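Side-chain contacts in cellulase (Uncultured bacterium, PDB 6XSO), which probably hydrolyses internal beta-1,4-linkages of cellulose and related plant polysaccharides such as xylan, as a broad-specificity endoglucanase of glycoside hydrolase family 5: residues 27-32 against 116-121; 109-114 against 162-167; 178-183 against 188-193; 249-254 against 266-271. All coordinates share one frame; numbering follows the deposited sequence.

Interaction 1 of 4, residues 27-32 against 116-121; sequences KNMGVG and YCIINV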
loop_
_atom_site.group_PDB
_atom_site.type_symbol
_atom_site.label_atom_id
_atom_site.label_comp_id
_atom_site.label_asym_id
_atom_site.label_seq_id
_atom_site.Cartn_x
_atom_site.Cartn_y
_atom_site.Cartn_z
ATOM N N LYS A 27 -5.064 1.154 14.029
ATOM C CA LYS A 27 -5.130 0.166 15.102
ATOM C C LYS A 27 -6.178 -0.900 14.810
ATOM O O LYS A 27 -5.949 -2.097 15.042
ATOM C CB LYS A 27 -5.463 0.869 16.419
ATOM C CG LYS A 27 -5.755 -0.053 17.594
ATOM C CD LYS A 27 -6.163 0.759 18.825
ATOM C CE LYS A 27 -6.634 -0.134 19.976
ATOM N NZ LYS A 27 -7.887 -0.879 19.642
ATOM N N ASN A 28 -7.347 -0.488 14.318
ATOM C CA ASN A 28 -8.456 -1.424 14.160
ATOM C C ASN A 28 -8.280 -2.347 12.960
ATOM O O ASN A 28 -9.000 -3.350 12.866
ATOM C CB ASN A 28 -9.788 -0.685 14.049
ATOM C CG ASN A 28 -10.198 -0.041 15.340
ATOM O OD1 ASN A 28 -9.809 -0.487 16.412
ATOM N ND2 ASN A 28 -11.009 1.000 15.251
ATOM N N MET A 29 -7.351 -2.029 12.054
ATOM C CA MET A 29 -7.076 -2.910 10.927
ATOM C C MET A 29 -6.546 -4.276 11.359
ATOM O O MET A 29 -6.695 -5.256 10.616
ATOM C CB MET A 29 -6.032 -2.282 10.017
ATOM C CG MET A 29 -6.545 -1.147 9.166
ATOM S SD MET A 29 -5.224 -0.211 8.371
ATOM C CE MET A 29 -6.179 1.078 7.561
ATOM N N GLY A 30 -5.967 -4.388 12.549
ATOM C CA GLY A 30 -5.426 -5.678 12.950
ATOM C C GLY A 30 -4.235 -6.056 12.086
ATOM O O GLY A 30 -3.319 -5.255 11.862
ATOM N N VAL A 31 -4.249 -7.298 11.598
ATOM C CA VAL A 31 -3.266 -7.765 10.629
ATOM C C VAL A 31 -3.925 -7.829 9.260
ATOM O O VAL A 31 -5.051 -8.317 9.127
ATOM C CB VAL A 31 -2.618 -9.120 10.971
ATOM C CG1 VAL A 31 -1.583 -8.924 12.051
ATOM C CG2 VAL A 31 -3.659 -10.164 11.339
ATOM N N GLY A 32 -3.193 -7.355 8.247
ATOM C CA GLY A 32 -3.697 -7.254 6.895
ATOM C C GLY A 32 -2.933 -8.127 5.910
ATOM O O GLY A 32 -1.891 -8.709 6.222
ATOM N N TYR A 116 -11.353 -3.740 6.649
ATOM C CA TYR A 116 -10.903 -2.537 5.959
ATOM C C TYR A 116 -10.369 -2.892 4.573
ATOM O O TYR A 116 -9.858 -3.985 4.333
ATOM C CB TYR A 116 -9.779 -1.855 6.747
ATOM C CG TYR A 116 -10.231 -1.240 8.033
ATOM C CD1 TYR A 116 -10.373 -2.002 9.177
ATOM C CD2 TYR A 116 -10.542 0.103 8.099
ATOM C CE1 TYR A 116 -10.805 -1.442 10.365
ATOM C CE2 TYR A 116 -10.968 0.671 9.263
ATOM C CZ TYR A 116 -11.088 -0.105 10.400
ATOM O OH TYR A 116 -11.517 0.464 11.565
ATOM N N CYS A 117 -10.471 -1.935 3.650
ATOM C CA CYS A 117 -9.965 -2.099 2.294
ATOM C C CYS A 117 -9.193 -0.847 1.893
ATOM O O CYS A 117 -9.723 0.262 1.980
ATOM C CB CYS A 117 -11.106 -2.322 1.299
ATOM S SG CYS A 117 -10.515 -2.768 -0.352
ATOM N N ILE A 118 -7.938 -1.017 1.481
ATOM C CA ILE A 118 -7.140 0.071 0.913
ATOM C C ILE A 118 -7.054 -0.144 -0.595
ATOM O O ILE A 118 -6.650 -1.219 -1.046
ATOM C CB ILE A 118 -5.726 0.080 1.521
ATOM C CG1 ILE A 118 -5.733 0.351 3.025
ATOM C CG2 ILE A 118 -4.846 1.120 0.797
ATOM C CD1 ILE A 118 -4.358 0.038 3.694
ATOM N N ILE A 119 -7.383 0.894 -1.380
ATOM C CA ILE A 119 -7.125 0.883 -2.819
ATOM C C ILE A 119 -6.099 1.968 -3.125
ATOM O O ILE A 119 -6.079 3.017 -2.472
ATOM C CB ILE A 119 -8.365 1.069 -3.706
ATOM C CG1 ILE A 119 -9.120 2.332 -3.319
ATOM C CG2 ILE A 119 -9.256 -0.183 -3.621
ATOM C CD1 ILE A 119 -10.271 2.652 -4.293
ATOM N N ASN A 120 -5.238 1.714 -4.106
ATOM C CA ASN A 120 -4.142 2.647 -4.379
ATOM C C ASN A 120 -3.962 2.863 -5.888
ATOM O O ASN A 120 -4.789 2.465 -6.713
ATOM C CB ASN A 120 -2.819 2.192 -3.722
ATOM C CG ASN A 120 -2.146 1.047 -4.477
ATOM O OD1 ASN A 120 -2.732 0.447 -5.373
ATOM N ND2 ASN A 120 -0.906 0.747 -4.114
ATOM N N VAL A 121 -2.849 3.511 -6.221
ATOM C CA VAL A 121 -2.327 3.678 -7.575
ATOM C C VAL A 121 -0.952 3.006 -7.531
ATOM O O VAL A 121 -0.048 3.487 -6.829
ATOM C CB VAL A 121 -2.247 5.164 -7.949
ATOM C CG1 VAL A 121 -1.440 5.388 -9.221
ATOM C CG2 VAL A 121 -3.659 5.759 -8.110
#
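Met29 lies over one face of the Tyr116 ring at the N-terminal end of a (beta/alpha)8 barrel, where helix 22-28 gives way to strand 31-34 and strand 116-119 sets out. Met29 CG stands 4.2 Å from the centroid of the Tyr116 ring and 24° off the normal, a CH-pi contact displaced toward the rim, and the two side chains cross nearly at right angles. With CG anti to the carbonyl carbon (chi1 -75°) and an extended chain beyond, Met29 runs on past the ring until Met29 CE meets Ile118 CD1 at 4.4 Å. Ala78 and Leu169, from the two flanking strands, also touch Met29 and Tyr116, and Lys167 makes a cation-pi contact with the tyrosine ring. The phenol end of the ring is tied by a hydrogen bond from Tyr116 OH to Glu20 OE2, while the other oxygen of that carboxylate takes Asn28 ND2. A leucine in place of Tyr116 would probably leave Glu20 OE2 without its phenol mate and Met29 without an aromatic face to lie on. The Asn28 amide is turned 30° from the ring plane, and Asn28 CB comes to 3.2 Å from Tyr116 OH.

Interaction 2 of 4, residues 109-114 against 162-167; sequences YVVAQD and KDYGDK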
loop_
_atom_site.group_PDB
_atom_site.type_symbol
_atom_site.label_atom_id
_atom_site.label_comp_id
_atom_site.label_asym_id
_atom_site.label_seq_id
_atom_site.Cartn_x
_atom_site.Cartn_y
_atom_site.Cartn_z
ATOM N N TYR A 109 -16.202 -7.157 -2.143
ATOM C CA TYR A 109 -15.931 -8.471 -1.570
ATOM C C TYR A 109 -15.246 -8.329 -0.216
ATOM O O TYR A 109 -15.465 -9.139 0.699
ATOM C CB TYR A 109 -14.976 -9.266 -2.463
ATOM C CG TYR A 109 -15.424 -9.631 -3.856
ATOM C CD1 TYR A 109 -16.757 -9.603 -4.237
ATOM C CD2 TYR A 109 -14.486 -10.052 -4.784
ATOM C CE1 TYR A 109 -17.135 -9.959 -5.530
ATOM C CE2 TYR A 109 -14.849 -10.415 -6.063
ATOM C CZ TYR A 109 -16.165 -10.346 -6.440
ATOM O OH TYR A 109 -16.535 -10.696 -7.731
ATOM N N VAL A 110 -14.359 -7.339 -0.094
ATOM C CA VAL A 110 -13.600 -7.150 1.134
ATOM C C VAL A 110 -14.481 -6.581 2.235
ATOM O O VAL A 110 -14.539 -7.111 3.354
ATOM C CB VAL A 110 -12.387 -6.240 0.871
ATOM C CG1 VAL A 110 -11.708 -5.901 2.176
ATOM C CG2 VAL A 110 -11.414 -6.881 -0.114
ATOM N N VAL A 111 -15.190 -5.492 1.940
ATOM C CA VAL A 111 -15.964 -4.838 2.985
ATOM C C VAL A 111 -17.181 -5.666 3.376
ATOM O O VAL A 111 -17.738 -5.463 4.465
ATOM C CB VAL A 111 -16.300 -3.376 2.620
ATOM C CG1 VAL A 111 -15.020 -2.563 2.403
ATOM C CG2 VAL A 111 -17.199 -3.315 1.423
ATOM N N ALA A 112 -17.592 -6.625 2.536
ATOM C CA ALA A 112 -18.654 -7.547 2.916
ATOM C C ALA A 112 -18.293 -8.351 4.150
ATOM O O ALA A 112 -19.201 -8.827 4.840
ATOM C CB ALA A 112 -18.935 -8.518 1.774
ATOM N N GLN A 113 -16.999 -8.507 4.428
ATOM C CA GLN A 113 -16.510 -9.233 5.589
ATOM C C GLN A 113 -16.222 -8.309 6.755
ATOM O O GLN A 113 -15.624 -8.739 7.744
ATOM C CB GLN A 113 -15.257 -10.028 5.235
ATOM C CG GLN A 113 -15.492 -10.998 4.090
ATOM C CD GLN A 113 -16.585 -12.042 4.402
ATOM O OE1 GLN A 113 -16.807 -12.413 5.557
ATOM N NE2 GLN A 113 -17.240 -12.528 3.364
ATOM N N ASP A 114 -16.624 -7.052 6.655
ATOM C CA ASP A 114 -16.339 -6.040 7.666
ATOM C C ASP A 114 -14.839 -5.876 7.891
ATOM O O ASP A 114 -14.389 -5.530 8.990
ATOM C CB ASP A 114 -17.085 -6.294 8.973
ATOM C CG ASP A 114 -17.321 -5.014 9.739
ATOM O OD1 ASP A 114 -17.741 -4.012 9.111
ATOM O OD2 ASP A 114 -17.070 -5.007 10.961
ATOM N N LYS A 162 -17.154 7.435 -3.279
ATOM C CA LYS A 162 -17.524 8.501 -2.352
ATOM C C LYS A 162 -18.497 8.037 -1.270
ATOM O O LYS A 162 -18.377 8.463 -0.116
ATOM C CB LYS A 162 -18.094 9.693 -3.129
ATOM C CG LYS A 162 -18.570 10.856 -2.257
ATOM C CD LYS A 162 -18.827 12.148 -3.073
ATOM C CE LYS A 162 -19.814 11.938 -4.193
ATOM N NZ LYS A 162 -19.898 13.146 -5.088
ATOM N N ASP A 163 -19.469 7.177 -1.615
ATOM C CA ASP A 163 -20.543 6.808 -0.688
ATOM C C ASP A 163 -20.160 5.687 0.275
ATOM O O ASP A 163 -20.982 5.314 1.120
ATOM C CB ASP A 163 -21.822 6.407 -1.476
ATOM C CG ASP A 163 -23.099 6.399 -0.613
ATOM O OD1 ASP A 163 -23.282 7.350 0.183
ATOM O OD2 ASP A 163 -23.963 5.485 -0.755
ATOM N N TYR A 164 -18.949 5.141 0.175
ATOM C CA TYR A 164 -18.523 4.114 1.113
ATOM C C TYR A 164 -18.180 4.749 2.454
ATOM O O TYR A 164 -17.742 5.901 2.527
ATOM C CB TYR A 164 -17.290 3.391 0.584
ATOM C CG TYR A 164 -17.608 2.422 -0.518
ATOM C CD1 TYR A 164 -17.830 2.868 -1.810
ATOM C CD2 TYR A 164 -17.724 1.064 -0.263
ATOM C CE1 TYR A 164 -18.138 1.990 -2.837
ATOM C CE2 TYR A 164 -18.039 0.165 -1.289
ATOM C CZ TYR A 164 -18.237 0.633 -2.567
ATOM O OH TYR A 164 -18.548 -0.213 -3.611
ATOM N N GLY A 165 -18.401 3.987 3.528
ATOM C CA GLY A 165 -18.018 4.418 4.856
ATOM C C GLY A 165 -16.534 4.272 5.125
ATOM O O GLY A 165 -15.723 4.122 4.209
ATOM N N ASP A 166 -16.177 4.333 6.408
ATOM C CA ASP A 166 -14.777 4.512 6.776
ATOM C C ASP A 166 -13.945 3.239 6.683
ATOM O O ASP A 166 -12.728 3.314 6.868
ATOM C CB ASP A 166 -14.613 5.239 8.129
ATOM C CG ASP A 166 -15.004 4.406 9.334
ATOM O OD1 ASP A 166 -15.440 3.244 9.188
ATOM O OD2 ASP A 166 -14.855 4.938 10.467
ATOM N N LYS A 167 -14.535 2.109 6.288
ATOM C CA LYS A 167 -13.728 0.918 6.045
ATOM C C LYS A 167 -12.916 1.021 4.760
ATOM O O LYS A 167 -11.945 0.269 4.600
ATOM C CB LYS A 167 -14.618 -0.320 5.979
ATOM C CG LYS A 167 -15.200 -0.737 7.323
ATOM C CD LYS A 167 -14.121 -1.230 8.265
ATOM C CE LYS A 167 -14.719 -1.973 9.478
ATOM N NZ LYS A 167 -15.352 -1.044 10.438
HETATM O O HOH W 1 -16.228 -2.878 12.391
HETATM O O HOH W 2 -18.267 -1.167 9.305
#
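On the outer layer of the (beta/alpha)8 barrel, Val111, on helix 97-111, and Asp114 in the turn that follows meet Tyr164 and Lys167 of the loop leading into strand 168-171. Val111 splits its two methyls between the partners. Val111 CG2 lies at the edge of the Tyr164 ring, near its plane, 4.5 Å from Tyr164 CE2. Val111 CG1 rests 4.2 Å from Lys167 CB. The far end of the tyrosine returns to the same helix, for its OH is hydrogen-bonded to Asp108 and Lys104, and Arg227 holds the loop from elsewhere through the carbonyls of Tyr164 and Gly165.

The type I turn from Val111 to Asp114 brings the aspartate round to the lysine. Bends at chi2 (-67°) and chi4 (-74°) fold the Lys167 chain so that its CE lies 3.6 Å from the backbone Asp114 O. The opposite charges probably attract, but Lys167 NZ stays 4.0 Å from Asp114 OD1, too far for a salt bridge. Two waters fill in, one for each carboxylate oxygen, and both accept from the ammonium group. The first lies 2.8 Å from Lys167 NZ and donates to Asp114 OD2 at 2.7 Å. The second accepts from Lys167 NZ at 3.1 Å and donates to Asp114 OD1 at 2.9 Å.

Interaction 3 of 4, residues 178-183 against 188-193; sequences DKLNSW and FAASGQ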
loop_
_atom_site.group_PDB
_atom_site.type_symbol
_atom_site.label_atom_id
_atom_site.label_comp_id
_atom_site.label_asym_id
_atom_site.label_seq_id
_atom_site.Cartn_x
_atom_site.Cartn_y
_atom_site.Cartn_z
ATOM N N ASP A 178 12.732 8.194 -8.417
ATOM C CA ASP A 178 13.283 9.245 -9.262
ATOM C C ASP A 178 13.513 8.696 -10.666
ATOM O O ASP A 178 13.235 7.534 -10.968
ATOM C CB ASP A 178 14.534 9.844 -8.611
ATOM C CG ASP A 178 15.682 8.859 -8.503
ATOM O OD1 ASP A 178 15.699 7.854 -9.242
ATOM O OD2 ASP A 178 16.587 9.098 -7.673
ATOM N N LYS A 179 14.005 9.559 -11.557
ATOM C CA LYS A 179 14.182 9.135 -12.935
ATOM C C LYS A 179 15.322 8.154 -13.107
ATOM O O LYS A 179 15.466 7.598 -14.202
ATOM C CB LYS A 179 14.391 10.346 -13.856
ATOM C CG LYS A 179 15.731 11.025 -13.778
ATOM C CD LYS A 179 15.787 12.231 -14.692
ATOM C CE LYS A 179 17.059 13.004 -14.485
ATOM N NZ LYS A 179 17.110 14.203 -15.388
ATOM N N LEU A 180 16.131 7.950 -12.069
ATOM C CA LEU A 180 17.196 6.958 -12.056
ATOM C C LEU A 180 16.741 5.649 -11.442
ATOM O O LEU A 180 17.547 4.723 -11.333
ATOM C CB LEU A 180 18.381 7.482 -11.240
ATOM C CG LEU A 180 18.836 8.904 -11.572
ATOM C CD1 LEU A 180 19.883 9.363 -10.565
ATOM C CD2 LEU A 180 19.374 9.015 -12.980
ATOM N N ASN A 181 15.466 5.567 -11.046
ATOM C CA ASN A 181 14.897 4.378 -10.430
ATOM C C ASN A 181 15.632 4.020 -9.146
ATOM O O ASN A 181 15.857 2.848 -8.841
ATOM C CB ASN A 181 14.858 3.227 -11.431
ATOM C CG ASN A 181 14.046 3.581 -12.656
ATOM O OD1 ASN A 181 12.839 3.786 -12.559
ATOM N ND2 ASN A 181 14.713 3.717 -13.805
ATOM N N SER A 182 15.979 5.047 -8.364
ATOM C CA SER A 182 16.744 4.823 -7.145
ATOM C C SER A 182 15.878 4.219 -6.046
ATOM O O SER A 182 14.840 4.779 -5.676
ATOM C CB SER A 182 17.278 6.152 -6.606
ATOM O OG SER A 182 18.152 6.798 -7.501
ATOM N N TRP A 183 16.334 3.097 -5.491
ATOM C CA TRP A 183 15.782 2.578 -4.247
ATOM C C TRP A 183 16.485 3.243 -3.061
ATOM O O TRP A 183 17.470 3.970 -3.211
ATOM C CB TRP A 183 15.883 1.036 -4.208
ATOM C CG TRP A 183 15.044 0.415 -5.289
ATOM C CD1 TRP A 183 15.483 -0.122 -6.467
ATOM C CD2 TRP A 183 13.619 0.331 -5.315
ATOM N NE1 TRP A 183 14.421 -0.536 -7.223
ATOM C CE2 TRP A 183 13.262 -0.288 -6.532
ATOM C CE3 TRP A 183 12.609 0.656 -4.404
ATOM C CZ2 TRP A 183 11.937 -0.547 -6.876
ATOM C CZ3 TRP A 183 11.288 0.413 -4.754
ATOM C CH2 TRP A 183 10.964 -0.187 -5.978
ATOM N N PHE A 188 20.038 7.705 -4.952
ATOM C CA PHE A 188 20.996 6.646 -4.623
ATOM C C PHE A 188 21.628 6.036 -5.866
ATOM O O PHE A 188 22.793 5.624 -5.825
ATOM C CB PHE A 188 20.287 5.593 -3.765
ATOM C CG PHE A 188 21.130 4.381 -3.404
ATOM C CD1 PHE A 188 22.357 4.520 -2.772
ATOM C CD2 PHE A 188 20.667 3.111 -3.678
ATOM C CE1 PHE A 188 23.104 3.408 -2.437
ATOM C CE2 PHE A 188 21.411 2.000 -3.346
ATOM C CZ PHE A 188 22.631 2.151 -2.729
ATOM N N ALA A 189 20.901 5.993 -6.978
ATOM C CA ALA A 189 21.414 5.380 -8.202
ATOM C C ALA A 189 22.256 6.329 -9.047
ATOM O O ALA A 189 22.742 5.928 -10.113
ATOM C CB ALA A 189 20.257 4.813 -9.026
ATOM N N ALA A 190 22.451 7.566 -8.594
ATOM C CA ALA A 190 23.277 8.502 -9.329
ATOM C C ALA A 190 24.756 8.150 -9.182
ATOM O O ALA A 190 25.157 7.366 -8.320
ATOM C CB ALA A 190 23.081 9.919 -8.788
ATOM N N SER A 191 25.576 8.763 -10.038
ATOM C CA SER A 191 27.023 8.681 -9.866
ATOM C C SER A 191 27.390 9.078 -8.444
ATOM O O SER A 191 26.861 10.059 -7.905
ATOM C CB SER A 191 27.710 9.604 -10.867
ATOM O OG SER A 191 27.406 9.189 -12.186
ATOM N N GLY A 192 28.274 8.300 -7.826
ATOM C CA GLY A 192 28.685 8.597 -6.470
ATOM C C GLY A 192 27.630 8.348 -5.422
ATOM O O GLY A 192 27.841 8.688 -4.254
ATOM N N GLN A 193 26.495 7.758 -5.803
ATOM C CA GLN A 193 25.410 7.401 -4.897
ATOM C C GLN A 193 24.660 8.611 -4.353
ATOM O O GLN A 193 23.934 8.488 -3.363
ATOM C CB GLN A 193 25.880 6.488 -3.757
ATOM C CG GLN A 193 26.313 5.101 -4.225
ATOM C CD GLN A 193 27.656 5.095 -4.931
ATOM O OE1 GLN A 193 28.681 5.449 -4.344
ATOM N NE2 GLN A 193 27.662 4.684 -6.196
#
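Ser182 OG accepts the backbone N-H of Ala189 in a nearly straight hydrogen bond, 2.9 Å long with an angle of 161° at the hydrogen. Carbon contacts surround this bond. Leu180 sets its CB 3.9 Å from Ala189 CB and reaches with CD1 to Ala190 CB at 3.7 Å. On the other flank Phe188 CB presses on the carbonyl of Trp183, 3.3 Å from its O, and the phenylalanine ring meets those of Phe185 and Trp243.

Asp178 positions the serine. Ser182 OG, turned anti to its own carbonyl carbon (chi1 -62°), donates to the syn lone pair of Asp178 OD2 at 2.8 Å, so the hydroxyl is used in both directions; Asp178 OD2 also takes the N-H of Ser187. Asp178 OD1 receives Ser182 N at 3.0 Å, from above the carboxylate plane, and more weakly Leu180 N. Replacing Ser182 by alanine removes the hydroxyl, which would probably leave the Ala189 N-H without its acceptor and Asp178 OD2 without one of its donors. Further out, Tyr234 OH bonds both Asp178 N and Ser182 O.

Asp178, which opens the type I turn to Asn181 and whose carboxylate takes the N-H of Ser182 just after it, belongs to a long loop between strand 168-171 and helix 196-219, one of the beta-to-alpha loops on the catalytic face of a GH5 (beta/alpha)8 barrel.

Interaction 4 of 4, residues 249-254 against 266-271; sequences DPLSKL and VQVHAY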
loop_
_atom_site.group_PDB
_atom_site.type_symbol
_atom_site.label_atom_id
_atom_site.label_comp_id
_atom_site.label_asym_id
_atom_site.label_seq_id
_atom_site.Cartn_x
_atom_site.Cartn_y
_atom_site.Cartn_z
ATOM N N ASP A 249 16.235 10.272 4.814
ATOM C CA ASP A 249 15.650 11.363 4.035
ATOM C C ASP A 249 14.234 11.063 3.536
ATOM O O ASP A 249 13.409 11.986 3.555
ATOM C CB ASP A 249 16.577 11.769 2.878
ATOM C CG ASP A 249 17.914 12.371 3.341
ATOM O OD1 ASP A 249 18.222 12.404 4.549
ATOM O OD2 ASP A 249 18.666 12.835 2.459
ATOM N N PRO A 250 13.885 9.855 3.074
ATOM C CA PRO A 250 12.472 9.599 2.707
ATOM C C PRO A 250 11.496 9.861 3.840
ATOM O O PRO A 250 10.331 10.224 3.596
ATOM C CB PRO A 250 12.488 8.127 2.266
ATOM C CG PRO A 250 13.880 7.952 1.721
ATOM C CD PRO A 250 14.756 8.721 2.715
ATOM N N LEU A 251 11.937 9.711 5.083
ATOM C CA LEU A 251 11.069 9.995 6.215
ATOM C C LEU A 251 11.079 11.478 6.579
ATOM O O LEU A 251 10.021 12.088 6.766
ATOM C CB LEU A 251 11.493 9.184 7.448
ATOM C CG LEU A 251 11.700 7.674 7.325
ATOM C CD1 LEU A 251 11.863 7.058 8.714
ATOM C CD2 LEU A 251 10.571 6.961 6.595
ATOM N N SER A 252 12.265 12.072 6.678
ATOM C CA SER A 252 12.365 13.428 7.180
ATOM C C SER A 252 11.974 14.465 6.150
ATOM O O SER A 252 11.651 15.595 6.528
ATOM C CB SER A 252 13.789 13.723 7.640
ATOM O OG SER A 252 14.677 13.799 6.536
ATOM N N LYS A 253 12.011 14.115 4.865
ATOM C CA LYS A 253 11.701 15.054 3.796
ATOM C C LYS A 253 10.269 14.931 3.290
ATOM O O LYS A 253 9.899 15.621 2.329
ATOM C CB LYS A 253 12.692 14.872 2.637
ATOM C CG LYS A 253 14.155 15.036 2.999
ATOM C CD LYS A 253 14.528 16.443 3.284
ATOM C CE LYS A 253 16.026 16.522 3.559
ATOM N NZ LYS A 253 16.376 17.836 4.135
ATOM N N LEU A 254 9.457 14.079 3.907
ATOM C CA LEU A 254 8.042 13.993 3.575
ATOM C C LEU A 254 7.300 15.118 4.279
ATOM O O LEU A 254 7.510 15.360 5.472
ATOM C CB LEU A 254 7.487 12.639 4.038
ATOM C CG LEU A 254 6.022 12.393 3.715
ATOM C CD1 LEU A 254 5.765 12.396 2.206
ATOM C CD2 LEU A 254 5.514 11.091 4.288
ATOM N N VAL A 266 0.664 7.673 7.060
ATOM C CA VAL A 266 1.851 7.536 6.219
ATOM C C VAL A 266 2.152 6.057 6.045
ATOM O O VAL A 266 2.056 5.276 7.002
ATOM C CB VAL A 266 3.061 8.283 6.815
ATOM C CG1 VAL A 266 4.377 7.928 6.093
ATOM C CG2 VAL A 266 2.802 9.788 6.771
ATOM N N GLN A 267 2.524 5.672 4.829
ATOM C CA GLN A 267 2.824 4.278 4.537
ATOM C C GLN A 267 4.245 4.086 4.028
ATOM O O GLN A 267 4.748 4.861 3.206
ATOM C CB GLN A 267 1.813 3.689 3.518
ATOM C CG GLN A 267 2.238 2.327 2.945
ATOM C CD GLN A 267 1.230 1.663 2.018
ATOM O OE1 GLN A 267 1.546 0.660 1.387
ATOM N NE2 GLN A 267 0.020 2.196 1.956
ATOM N N VAL A 268 4.865 3.015 4.531
ATOM C CA VAL A 268 6.140 2.502 4.074
ATOM C C VAL A 268 5.985 1.001 3.850
ATOM O O VAL A 268 5.002 0.386 4.272
ATOM C CB VAL A 268 7.251 2.756 5.099
ATOM C CG1 VAL A 268 7.343 4.246 5.436
ATOM C CG2 VAL A 268 7.018 1.935 6.378
ATOM N N HIS A 269 6.974 0.422 3.166
ATOM C CA HIS A 269 7.064 -1.026 2.981
ATOM C C HIS A 269 8.333 -1.524 3.657
ATOM O O HIS A 269 9.269 -0.756 3.896
ATOM C CB HIS A 269 7.084 -1.374 1.494
ATOM C CG HIS A 269 5.842 -0.943 0.776
ATOM N ND1 HIS A 269 5.755 -0.867 -0.598
ATOM C CD2 HIS A 269 4.640 -0.551 1.253
ATOM C CE1 HIS A 269 4.545 -0.451 -0.937
ATOM N NE2 HIS A 269 3.860 -0.224 0.168
ATOM N N ALA A 270 8.350 -2.813 4.014
ATOM C CA ALA A 270 9.520 -3.364 4.697
ATOM C C ALA A 270 9.711 -4.827 4.329
ATOM O O ALA A 270 8.829 -5.659 4.584
ATOM C CB ALA A 270 9.359 -3.254 6.213
ATOM N N TYR A 271 10.896 -5.142 3.802
ATOM C CA TYR A 271 11.283 -6.517 3.492
ATOM C C TYR A 271 12.654 -6.774 4.103
ATOM O O TYR A 271 13.665 -6.853 3.398
ATOM C CB TYR A 271 11.293 -6.731 1.985
ATOM C CG TYR A 271 9.923 -6.657 1.342
ATOM C CD1 TYR A 271 9.183 -7.798 1.122
ATOM C CD2 TYR A 271 9.390 -5.452 0.907
ATOM C CE1 TYR A 271 7.945 -7.745 0.495
ATOM C CE2 TYR A 271 8.162 -5.385 0.291
ATOM C CZ TYR A 271 7.443 -6.531 0.068
ATOM O OH TYR A 271 6.228 -6.511 -0.578
#
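The His269 imidazole carries Gln267 OE1 at its edge, only 2° out of the ring plane, on strand 264-270 of the (beta/alpha)8 barrel; Val266, just before this pair, and Val268, between its two members, turn the other way to meet Leu254 and Leu251. His269 NE2 donates to Gln267 OE1 over 2.8 Å, with an angle of 144° at the hydrogen. The ring's other nitrogen, ND1, is hydrogen-bonded to Glu175, so bonds at both nitrogens fix its rotation, while Gln267 NE2 has a weak bond to Glu171.

The apolar side of the strand joins the parts of a beta-alpha-beta unit, in which the short helix 249-252 and the residues after it cover the barrel wall. The hydrogen bond from Lys253 N to Asp249 O, 2.9 Å long, belongs to this helix. Leu254 and Val266 meet tip to tip. With CG anti to the backbone N (chi1 -178°), Leu254 carries CD2 into the fork of the valine, 3.8 Å from Val266 CG1 and 3.9 Å from Val266 CG2. Helix 279-298 packs alongside, Phe297 touching both Leu254 and Val266 and Tyr296 touching Leu251. The second apolar pair is looser: Leu251 CD2 approaches Val268 CG1 to 4.4 Å.

Interactions 1 and 2 touch directly, their centres about 11 Å apart: Cys117 N and Lys167 O, 2.8 Å apart, probably form the hydrogen bond that ties strand 116-119 to the residue leading into strand 168-171. Interaction 4 reaches the same barrel sheet, its centre about 17 Å from that of interaction 1. Interaction 3 lies about 39 Å from interaction 2 between centres, on the opposite side of the chain's centre, but about 17 Å from interaction 4, with nearest atoms about 7 Å apart. The active site of GH5 enzymes lies at the carboxyl ends of the barrel strands. Glu175, near that end, bonds His269 and touches Trp183, whereas the Met29-Tyr116 packing lies at the other end.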